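Local coordinates for glycosylation Associate Protein 3 (PDB 6OYC) that probably serves in the accessory Sec system as a sugar-binding, lectin-like partner in the Gap123 complex, linked to glycosylation and secretion of streptococcal surface proteins, at residues C[64-74]-C[103-114]; C[150-158]-C[190-198]. One frame throughout, in Å; residues are numbered along the deposited sequence.

Contact 1: C[64-74]-C[103-114]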
loop_
_atom_site.group_PDB
_atom_site.type_symbol
_atom_site.label_atom_id
_atom_site.label_comp_id
_atom_site.label_asym_id
_atom_site.label_seq_id
_atom_site.Cartn_x
_atom_site.Cartn_y
_atom_site.Cartn_z
ATOM N N LEU C 64 -8.568 18.157 5.912
ATOM C CA LEU C 64 -9.960 17.729 5.869
ATOM C C LEU C 64 -10.881 18.941 5.769
ATOM O O LEU C 64 -10.475 20.081 6.023
ATOM C CB LEU C 64 -10.310 16.888 7.107
ATOM C CG LEU C 64 -9.464 15.620 7.327
ATOM C CD1 LEU C 64 -9.975 14.800 8.518
ATOM C CD2 LEU C 64 -9.407 14.748 6.062
ATOM N N ARG C 65 -12.128 18.697 5.384
ATOM C CA ARG C 65 -13.104 19.771 5.194
ATOM C C ARG C 65 -14.128 19.772 6.332
ATOM O O ARG C 65 -14.742 18.738 6.627
ATOM C CB ARG C 65 -13.823 19.643 3.839
ATOM C CG ARG C 65 -12.915 19.346 2.623
ATOM C CD ARG C 65 -11.755 20.309 2.577
ATOM N NE ARG C 65 -11.180 20.488 1.242
ATOM C CZ ARG C 65 -10.045 19.928 0.808
ATOM N NH1 ARG C 65 -9.323 19.101 1.594
ATOM N NH2 ARG C 65 -9.635 20.198 -0.432
ATOM N N LYS C 66 -14.327 20.942 6.948
ATOM C CA LYS C 66 -15.272 21.059 8.053
ATOM C C LYS C 66 -16.671 20.671 7.602
ATOM O O LYS C 66 -17.187 21.195 6.612
ATOM C CB LYS C 66 -15.286 22.484 8.603
ATOM C CG LYS C 66 -13.944 22.997 9.169
ATOM C CD LYS C 66 -14.016 24.514 9.353
ATOM C CE LYS C 66 -12.677 25.128 9.692
ATOM N NZ LYS C 66 -12.654 25.534 11.102
ATOM N N GLY C 67 -17.285 19.738 8.326
ATOM C CA GLY C 67 -18.615 19.277 7.992
ATOM C C GLY C 67 -18.679 18.069 7.081
ATOM O O GLY C 67 -19.772 17.539 6.870
ATOM N N THR C 68 -17.554 17.611 6.538
ATOM C CA THR C 68 -17.535 16.401 5.724
ATOM C C THR C 68 -17.413 15.173 6.627
ATOM O O THR C 68 -16.865 15.247 7.734
ATOM C CB THR C 68 -16.381 16.486 4.713
ATOM O OG1 THR C 68 -16.690 17.510 3.763
ATOM C CG2 THR C 68 -16.107 15.152 3.965
ATOM N N ARG C 69 -17.991 14.059 6.177
ATOM C CA ARG C 69 -17.901 12.793 6.895
ATOM C C ARG C 69 -16.662 12.031 6.456
ATOM O O ARG C 69 -16.356 11.966 5.268
ATOM C CB ARG C 69 -19.121 11.913 6.632
ATOM C CG ARG C 69 -20.450 12.444 7.123
ATOM C CD ARG C 69 -21.568 11.381 6.996
ATOM N NE ARG C 69 -21.724 10.875 5.628
ATOM C CZ ARG C 69 -22.388 11.513 4.667
ATOM N NH1 ARG C 69 -22.961 12.681 4.924
ATOM N NH2 ARG C 69 -22.483 10.985 3.451
ATOM N N TYR C 70 -15.978 11.411 7.408
ATOM C CA TYR C 70 -14.848 10.562 7.087
ATOM C C TYR C 70 -14.933 9.243 7.845
ATOM O O TYR C 70 -15.526 9.143 8.924
ATOM C CB TYR C 70 -13.517 11.260 7.392
ATOM C CG TYR C 70 -13.312 12.535 6.610
ATOM C CD1 TYR C 70 -12.663 12.531 5.375
ATOM C CD2 TYR C 70 -13.760 13.758 7.117
ATOM C CE1 TYR C 70 -12.466 13.720 4.663
ATOM C CE2 TYR C 70 -13.566 14.943 6.419
ATOM C CZ TYR C 70 -12.920 14.918 5.198
ATOM O OH TYR C 70 -12.749 16.100 4.523
ATOM N N SER C 71 -14.310 8.232 7.251
ATOM C CA SER C 71 -14.152 6.914 7.843
ATOM C C SER C 71 -12.696 6.698 8.251
ATOM O O SER C 71 -11.776 6.946 7.461
ATOM C CB SER C 71 -14.577 5.828 6.855
ATOM O OG SER C 71 -14.281 4.554 7.385
ATOM N N LEU C 72 -12.489 6.230 9.478
ATOM C CA LEU C 72 -11.170 5.845 9.960
ATOM C C LEU C 72 -11.210 4.379 10.341
ATOM O O LEU C 72 -12.077 3.961 11.118
ATOM C CB LEU C 72 -10.737 6.683 11.154
ATOM C CG LEU C 72 -9.330 6.420 11.697
ATOM C CD1 LEU C 72 -8.279 6.879 10.684
ATOM C CD2 LEU C 72 -9.171 7.142 13.025
ATOM N N SER C 73 -10.279 3.607 9.789
ATOM C CA SER C 73 -10.218 2.169 9.982
ATOM C C SER C 73 -8.860 1.792 10.546
ATOM O O SER C 73 -7.839 2.380 10.173
ATOM C CB SER C 73 -10.446 1.417 8.664
ATOM O OG SER C 73 -11.624 1.870 8.043
ATOM N N LEU C 74 -8.856 0.796 11.428
ATOM C CA LEU C 74 -7.635 0.250 12.001
ATOM C C LEU C 74 -7.379 -1.124 11.400
ATOM O O LEU C 74 -8.246 -1.998 11.445
ATOM C CB LEU C 74 -7.741 0.160 13.521
ATOM C CG LEU C 74 -6.654 -0.633 14.256
ATOM C CD1 LEU C 74 -5.320 0.108 14.304
ATOM C CD2 LEU C 74 -7.128 -0.944 15.656
ATOM N N LEU C 103 -11.791 5.115 18.195
ATOM C CA LEU C 103 -11.978 3.919 17.393
ATOM C C LEU C 103 -11.471 2.742 18.214
ATOM O O LEU C 103 -10.296 2.697 18.582
ATOM C CB LEU C 103 -11.238 4.055 16.066
ATOM C CG LEU C 103 -10.772 2.833 15.283
ATOM C CD1 LEU C 103 -11.962 2.007 14.910
ATOM C CD2 LEU C 103 -10.038 3.304 14.038
ATOM N N LYS C 104 -12.367 1.820 18.540
ATOM C CA LYS C 104 -12.042 0.658 19.348
ATOM C C LYS C 104 -12.082 -0.645 18.573
ATOM O O LYS C 104 -11.214 -1.496 18.772
ATOM C CB LYS C 104 -12.995 0.567 20.543
ATOM C CG LYS C 104 -12.796 1.703 21.554
ATOM C CD LYS C 104 -12.744 1.190 23.000
ATOM C CE LYS C 104 -12.733 2.330 24.022
ATOM N NZ LYS C 104 -12.971 1.857 25.428
ATOM N N LYS C 105 -13.054 -0.829 17.681
ATOM C CA LYS C 105 -13.139 -2.111 16.995
ATOM C C LYS C 105 -12.452 -2.010 15.642
ATOM O O LYS C 105 -11.238 -2.225 15.562
ATOM C CB LYS C 105 -14.596 -2.582 16.871
ATOM C CG LYS C 105 -15.205 -3.040 18.219
ATOM C CD LYS C 105 -16.472 -3.900 18.074
ATOM C CE LYS C 105 -17.206 -4.087 19.415
ATOM N NZ LYS C 105 -16.613 -5.147 20.290
ATOM N N ASP C 106 -13.189 -1.666 14.586
ATOM C CA ASP C 106 -12.668 -1.727 13.223
ATOM C C ASP C 106 -12.621 -0.370 12.540
ATOM O O ASP C 106 -11.603 -0.019 11.924
ATOM C CB ASP C 106 -13.529 -2.657 12.351
ATOM C CG ASP C 106 -13.561 -4.082 12.847
ATOM O OD1 ASP C 106 -12.486 -4.722 12.909
ATOM O OD2 ASP C 106 -14.682 -4.566 13.139
ATOM N N SER C 107 -13.732 0.368 12.576
ATOM C CA SER C 107 -13.865 1.619 11.859
ATOM C C SER C 107 -14.827 2.521 12.616
ATOM O O SER C 107 -15.611 2.069 13.452
ATOM C CB SER C 107 -14.353 1.389 10.431
ATOM O OG SER C 107 -15.570 0.670 10.442
ATOM N N ILE C 108 -14.724 3.818 12.338
ATOM C CA ILE C 108 -15.697 4.802 12.788
ATOM C C ILE C 108 -15.917 5.781 11.648
ATOM O O ILE C 108 -15.116 5.898 10.719
ATOM C CB ILE C 108 -15.281 5.572 14.072
ATOM C CG1 ILE C 108 -13.979 6.343 13.850
ATOM C CG2 ILE C 108 -15.182 4.639 15.283
ATOM C CD1 ILE C 108 -13.569 7.192 15.062
ATOM N N ILE C 109 -17.032 6.478 11.723
ATOM C CA ILE C 109 -17.316 7.583 10.833
ATOM C C ILE C 109 -17.538 8.803 11.703
ATOM O O ILE C 109 -18.304 8.748 12.671
ATOM C CB ILE C 109 -18.530 7.292 9.937
ATOM C CG1 ILE C 109 -18.219 6.091 9.042
ATOM C CG2 ILE C 109 -18.869 8.519 9.085
ATOM C CD1 ILE C 109 -19.299 5.789 8.021
ATOM N N PHE C 110 -16.856 9.889 11.377
ATOM C CA PHE C 110 -16.968 11.116 12.141
ATOM C C PHE C 110 -17.112 12.264 11.160
ATOM O O PHE C 110 -16.742 12.146 9.989
ATOM C CB PHE C 110 -15.740 11.337 13.025
ATOM C CG PHE C 110 -14.465 11.583 12.234
ATOM C CD1 PHE C 110 -13.703 10.513 11.776
ATOM C CD2 PHE C 110 -14.047 12.876 11.936
ATOM C CE1 PHE C 110 -12.540 10.723 11.043
ATOM C CE2 PHE C 110 -12.890 13.100 11.201
ATOM C CZ PHE C 110 -12.132 12.019 10.748
ATOM N N ILE C 111 -17.638 13.382 11.653
ATOM C CA ILE C 111 -17.645 14.635 10.911
ATOM C C ILE C 111 -16.466 15.478 11.374
ATOM O O ILE C 111 -16.273 15.672 12.575
ATOM C CB ILE C 111 -18.973 15.382 11.099
ATOM C CG1 ILE C 111 -20.032 14.778 10.170
ATOM C CG2 ILE C 111 -18.789 16.858 10.826
ATOM C CD1 ILE C 111 -21.417 14.883 10.723
ATOM N N TYR C 112 -15.658 15.947 10.433
ATOM C CA TYR C 112 -14.598 16.878 10.780
ATOM C C TYR C 112 -15.248 18.159 11.289
ATOM O O TYR C 112 -15.963 18.820 10.524
ATOM C CB TYR C 112 -13.707 17.161 9.574
ATOM C CG TYR C 112 -12.460 17.962 9.884
ATOM C CD1 TYR C 112 -11.457 17.452 10.726
ATOM C CD2 TYR C 112 -12.266 19.227 9.313
ATOM C CE1 TYR C 112 -10.295 18.197 10.993
ATOM C CE2 TYR C 112 -11.108 19.970 9.567
ATOM C CZ TYR C 112 -10.127 19.456 10.409
ATOM O OH TYR C 112 -8.997 20.214 10.664
ATOM N N PRO C 113 -15.054 18.529 12.552
ATOM C CA PRO C 113 -15.915 19.541 13.173
ATOM C C PRO C 113 -15.538 20.965 12.785
ATOM O O PRO C 113 -14.420 21.241 12.351
ATOM C CB PRO C 113 -15.699 19.304 14.667
ATOM C CG PRO C 113 -14.329 18.759 14.749
ATOM C CD PRO C 113 -14.143 17.908 13.526
ATOM N N LYS C 114 -16.508 21.877 12.997
ATOM C CA LYS C 114 -16.383 23.269 12.564
ATOM C C LYS C 114 -15.276 24.017 13.292
ATOM O O LYS C 114 -14.702 24.952 12.730
ATOM C CB LYS C 114 -17.690 24.040 12.766
ATOM C CG LYS C 114 -18.747 23.952 11.660
ATOM C CD LYS C 114 -19.017 22.535 11.199
ATOM C CE LYS C 114 -20.042 21.929 12.134
ATOM N NZ LYS C 114 -20.530 20.606 11.699
HETATM O O HOH W 1 -7.375 19.109 8.441
#

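Contact 2: C[150-158]-C[190-198]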
loop_
_atom_site.group_PDB
_atom_site.type_symbol
_atom_site.label_atom_id
_atom_site.label_comp_id
_atom_site.label_asym_id
_atom_site.label_seq_id
_atom_site.Cartn_x
_atom_site.Cartn_y
_atom_site.Cartn_z
ATOM N N ASN C 150 -14.663 -8.673 -4.217
ATOM C CA ASN C 150 -13.227 -8.506 -4.017
ATOM C C ASN C 150 -12.430 -8.937 -5.265
ATOM O O ASN C 150 -13.022 -9.275 -6.303
ATOM C CB ASN C 150 -12.771 -9.294 -2.783
ATOM C CG ASN C 150 -11.420 -8.827 -2.249
ATOM O OD1 ASN C 150 -11.036 -7.665 -2.412
ATOM N ND2 ASN C 150 -10.691 -9.737 -1.615
ATOM N N LEU C 151 -11.096 -8.923 -5.150
ATOM C CA LEU C 151 -10.173 -9.145 -6.260
ATOM C C LEU C 151 -9.036 -10.042 -5.794
ATOM O O LEU C 151 -8.365 -9.718 -4.814
ATOM C CB LEU C 151 -9.618 -7.812 -6.772
ATOM C CG LEU C 151 -9.158 -7.731 -8.225
ATOM C CD1 LEU C 151 -10.180 -8.385 -9.132
ATOM C CD2 LEU C 151 -8.957 -6.281 -8.629
ATOM N N SER C 152 -8.798 -11.152 -6.506
ATOM C CA SER C 152 -7.845 -12.165 -6.055
ATOM C C SER C 152 -6.819 -12.552 -7.118
ATOM O O SER C 152 -6.703 -11.882 -8.143
ATOM C CB SER C 152 -8.592 -13.413 -5.598
ATOM O OG SER C 152 -7.695 -14.351 -5.030
ATOM N N THR C 153 -6.065 -13.634 -6.874
ATOM C CA THR C 153 -5.060 -14.117 -7.818
ATOM C C THR C 153 -5.659 -14.932 -8.960
ATOM O O THR C 153 -4.981 -15.146 -9.971
ATOM C CB THR C 153 -4.014 -14.979 -7.103
ATOM O OG1 THR C 153 -4.671 -15.999 -6.343
ATOM C CG2 THR C 153 -3.173 -14.141 -6.165
ATOM N N GLU C 154 -6.901 -15.388 -8.819
ATOM C CA GLU C 154 -7.509 -16.251 -9.822
ATOM C C GLU C 154 -7.816 -15.477 -11.092
ATOM O O GLU C 154 -8.299 -14.343 -11.048
ATOM C CB GLU C 154 -8.801 -16.872 -9.282
ATOM C CG GLU C 154 -8.611 -17.827 -8.094
ATOM C CD GLU C 154 -9.757 -17.760 -7.085
ATOM O OE1 GLU C 154 -9.813 -16.768 -6.315
ATOM O OE2 GLU C 154 -10.596 -18.697 -7.058
ATOM N N PHE C 155 -7.541 -16.109 -12.228
ATOM C CA PHE C 155 -7.938 -15.618 -13.537
ATOM C C PHE C 155 -8.374 -16.812 -14.375
ATOM O O PHE C 155 -7.975 -17.952 -14.115
ATOM C CB PHE C 155 -6.792 -14.875 -14.236
ATOM C CG PHE C 155 -5.560 -15.726 -14.446
ATOM C CD1 PHE C 155 -4.574 -15.794 -13.474
ATOM C CD2 PHE C 155 -5.394 -16.464 -15.608
ATOM C CE1 PHE C 155 -3.440 -16.578 -13.657
ATOM C CE2 PHE C 155 -4.261 -17.251 -15.795
ATOM C CZ PHE C 155 -3.284 -17.305 -14.815
ATOM N N THR C 156 -9.168 -16.548 -15.411
ATOM C CA THR C 156 -9.694 -17.616 -16.251
ATOM C C THR C 156 -9.237 -17.478 -17.700
ATOM O O THR C 156 -9.135 -16.368 -18.239
ATOM C CB THR C 156 -11.219 -17.673 -16.175
ATOM O OG1 THR C 156 -11.649 -18.994 -16.522
ATOM C CG2 THR C 156 -11.864 -16.650 -17.103
ATOM N N ILE C 157 -8.933 -18.623 -18.309
ATOM C CA ILE C 157 -8.598 -18.729 -19.723
ATOM C C ILE C 157 -9.658 -19.583 -20.395
ATOM O O ILE C 157 -9.976 -20.673 -19.913
ATOM C CB ILE C 157 -7.214 -19.356 -19.942
ATOM C CG1 ILE C 157 -6.138 -18.449 -19.373
ATOM C CG2 ILE C 157 -6.970 -19.594 -21.437
ATOM C CD1 ILE C 157 -5.932 -17.271 -20.241
ATOM N N GLU C 158 -10.187 -19.107 -21.506
ATOM C CA GLU C 158 -11.096 -19.929 -22.283
ATOM C C GLU C 158 -10.344 -20.556 -23.452
ATOM O O GLU C 158 -9.300 -20.057 -23.881
ATOM C CB GLU C 158 -12.292 -19.105 -22.756
ATOM C CG GLU C 158 -13.358 -18.942 -21.659
ATOM C CD GLU C 158 -13.993 -17.560 -21.632
ATOM O OE1 GLU C 158 -13.828 -16.807 -22.622
ATOM O OE2 GLU C 158 -14.652 -17.228 -20.617
ATOM N N VAL C 190 -8.790 -7.868 -20.831
ATOM C CA VAL C 190 -7.868 -8.014 -19.707
ATOM C C VAL C 190 -8.524 -8.806 -18.582
ATOM O O VAL C 190 -9.751 -8.821 -18.440
ATOM C CB VAL C 190 -7.387 -6.630 -19.204
ATOM C CG1 VAL C 190 -8.374 -6.031 -18.217
ATOM C CG2 VAL C 190 -6.006 -6.743 -18.614
ATOM N N GLU C 191 -7.690 -9.459 -17.770
ATOM C CA GLU C 191 -8.087 -10.083 -16.514
ATOM C C GLU C 191 -7.400 -9.348 -15.363
ATOM O O GLU C 191 -6.169 -9.235 -15.340
ATOM C CB GLU C 191 -7.702 -11.565 -16.490
ATOM C CG GLU C 191 -8.512 -12.462 -17.411
ATOM C CD GLU C 191 -9.883 -12.769 -16.844
ATOM O OE1 GLU C 191 -9.946 -13.392 -15.755
ATOM O OE2 GLU C 191 -10.890 -12.369 -17.482
ATOM N N LEU C 192 -8.192 -8.859 -14.410
ATOM C CA LEU C 192 -7.663 -8.145 -13.257
ATOM C C LEU C 192 -7.335 -9.105 -12.124
ATOM O O LEU C 192 -8.155 -9.955 -11.763
ATOM C CB LEU C 192 -8.653 -7.096 -12.760
ATOM C CG LEU C 192 -9.289 -6.224 -13.830
ATOM C CD1 LEU C 192 -10.232 -5.223 -13.183
ATOM C CD2 LEU C 192 -8.221 -5.522 -14.606
ATOM N N VAL C 193 -6.150 -8.943 -11.540
ATOM C CA VAL C 193 -5.785 -9.684 -10.346
ATOM C C VAL C 193 -5.173 -8.717 -9.346
ATOM O O VAL C 193 -4.741 -7.614 -9.690
ATOM C CB VAL C 193 -4.824 -10.857 -10.644
ATOM C CG1 VAL C 193 -5.574 -11.972 -11.392
ATOM C CG2 VAL C 193 -3.623 -10.387 -11.452
ATOM N N SER C 194 -5.172 -9.136 -8.085
ATOM C CA SER C 194 -4.592 -8.336 -7.019
ATOM C C SER C 194 -4.292 -9.254 -5.844
ATOM O O SER C 194 -4.616 -10.443 -5.862
ATOM C CB SER C 194 -5.521 -7.192 -6.606
ATOM O OG SER C 194 -4.812 -6.203 -5.878
ATOM N N ASN C 195 -3.646 -8.687 -4.834
ATOM C CA ASN C 195 -3.426 -9.401 -3.583
ATOM C C ASN C 195 -4.740 -9.485 -2.812
ATOM O O ASN C 195 -5.402 -8.460 -2.610
ATOM C CB ASN C 195 -2.361 -8.690 -2.749
ATOM C CG ASN C 195 -1.842 -9.542 -1.616
ATOM O OD1 ASN C 195 -2.597 -10.271 -0.972
ATOM N ND2 ASN C 195 -0.541 -9.457 -1.366
ATOM N N PRO C 196 -5.159 -10.674 -2.378
ATOM C CA PRO C 196 -6.442 -10.794 -1.679
ATOM C C PRO C 196 -6.367 -10.623 -0.169
ATOM O O PRO C 196 -7.426 -10.488 0.462
ATOM C CB PRO C 196 -6.880 -12.221 -2.043
ATOM C CG PRO C 196 -5.594 -12.965 -2.143
ATOM C CD PRO C 196 -4.561 -11.989 -2.666
ATOM N N SER C 197 -5.168 -10.600 0.419
ATOM C CA SER C 197 -5.033 -10.494 1.861
ATOM C C SER C 197 -5.448 -9.104 2.350
ATOM O O SER C 197 -5.642 -8.159 1.576
ATOM C CB SER C 197 -3.602 -10.816 2.297
ATOM O OG SER C 197 -2.725 -9.727 2.103
ATOM N N LEU C 198 -5.604 -8.992 3.664
ATOM C CA LEU C 198 -5.994 -7.719 4.257
ATOM C C LEU C 198 -4.811 -6.819 4.561
ATOM O O LEU C 198 -4.951 -5.589 4.558
ATOM C CB LEU C 198 -6.779 -7.970 5.541
ATOM C CG LEU C 198 -7.718 -9.161 5.389
ATOM C CD1 LEU C 198 -8.322 -9.536 6.731
ATOM C CD2 LEU C 198 -8.805 -8.842 4.349
#

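Contact 1: C[64-74]-C[103-114]
The ring of Tyr112 lies against Leu64, whose CB sits over the centre of one face, 3.7 Å from the ring centroid, while the backbone N of Lys66 comes up in plane at the ring's edge. With CG anti to the backbone N (chi1 -172°), Tyr112 brings its ring against Leu64 and the start of the 65-68 turn, and one water joins its OH to Leu64 N. Leu64 also serves a second ring: its CD2 covers one face of Tyr70, toward the rim. Tyr70 and Phe110 meet obliquely, planes at 31°, and Tyr70 CB packs off-centre over the Phe110 ring, 3.7 Å from CZ. At the edge of that ring, near its plane, are Leu72 CB and Leu64 CD1. Farther along, Leu103 CD2 reaches Leu72 CG at 4.0 Å and Leu74 CB at 3.9 Å. Ile88 and Val86 of strand 84-91 close over this apolar face.

Backbone pairs at Tyr70-Phe110 and Leu72-Ile108 each make two hydrogen bonds. Ahead of the strand, in the turn, Gly67 N gives an almost straight bond to Tyr112 O (2.7 Å), and Lys66 NZ bonds Lys114 O from above its carbonyl plane and also reaches Ala116 O. Tyr70 OH accepts from Arg65 N, tying the type II turn to the aromatic cluster. In this two-sheet beta fold, 107-111 lies at the sheet margin and 69-78 continues to 130-140.

Contact 2: C[150-158]-C[190-198]
A loop laid against an edge strand is what joins these segments: 150-158, without regular structure, runs beside 191-193, the outermost strand of the five-stranded parallel sheet, and Phe155 reaches over to Leu164 of the neighbouring strand 163-168. The two cross the gap with two hydrogen bonds instead of a strand ladder. Ser194 N donates to Ser152 O at 3.1 Å, arriving well above the carbonyl plane, 57° out of it, and Val193 CA adds a CA-H...O contact to the same oxygen. At the other end Thr156 N points almost straight at Glu191 OE1 (3.3 Å), which it meets from above the carboxylate plane; the bend at chi2 of Glu191 (-77°) folds the acid back to the loop.

Around these bonds the packing is largely apolar. Leu151 pushes CD1 to Leu192 CB at 4.1 Å and lays CG against Ser194 CB at 4.0 Å, beside Ser174 of helix 171-174. Val193 CG1 touches Phe155 CB at 4.2 Å and lies oblique to the ring, which passes on to Leu208 and Ala215 of helix 206-218. Pro196 CB and CG rest alongside Ser152 OG. Ser194 OG is turned to Val169 O.

Both donors approach from well out of the acceptor plane, and the Thr156 bond is also long, so the polar grip looks modest; the loop is probably held as much by Leu151, Val193 and Pro196.

Contact 1 and contact 2 occupy different parts of the fold and share no strand: the 64-74/103-114 pair belongs to the antiparallel beta region, the 150-158/190-198 pair to the parallel sheet with its helices. Their centres lie about 31 Å apart, and their nearest atoms about 8 Å. Both are partly buried, but contact 1 buries more surface, 994 Å² against 543 Å², and has a distinctly buried inner face of aromatic and leucine side chains behind an exposed outer one. Contact 2 is buried chiefly along 193-195. A regular ladder binds the first, whereas two separate hydrogen bonds, one to a carbonyl and one to a carboxylate, and apolar anchors secure the second.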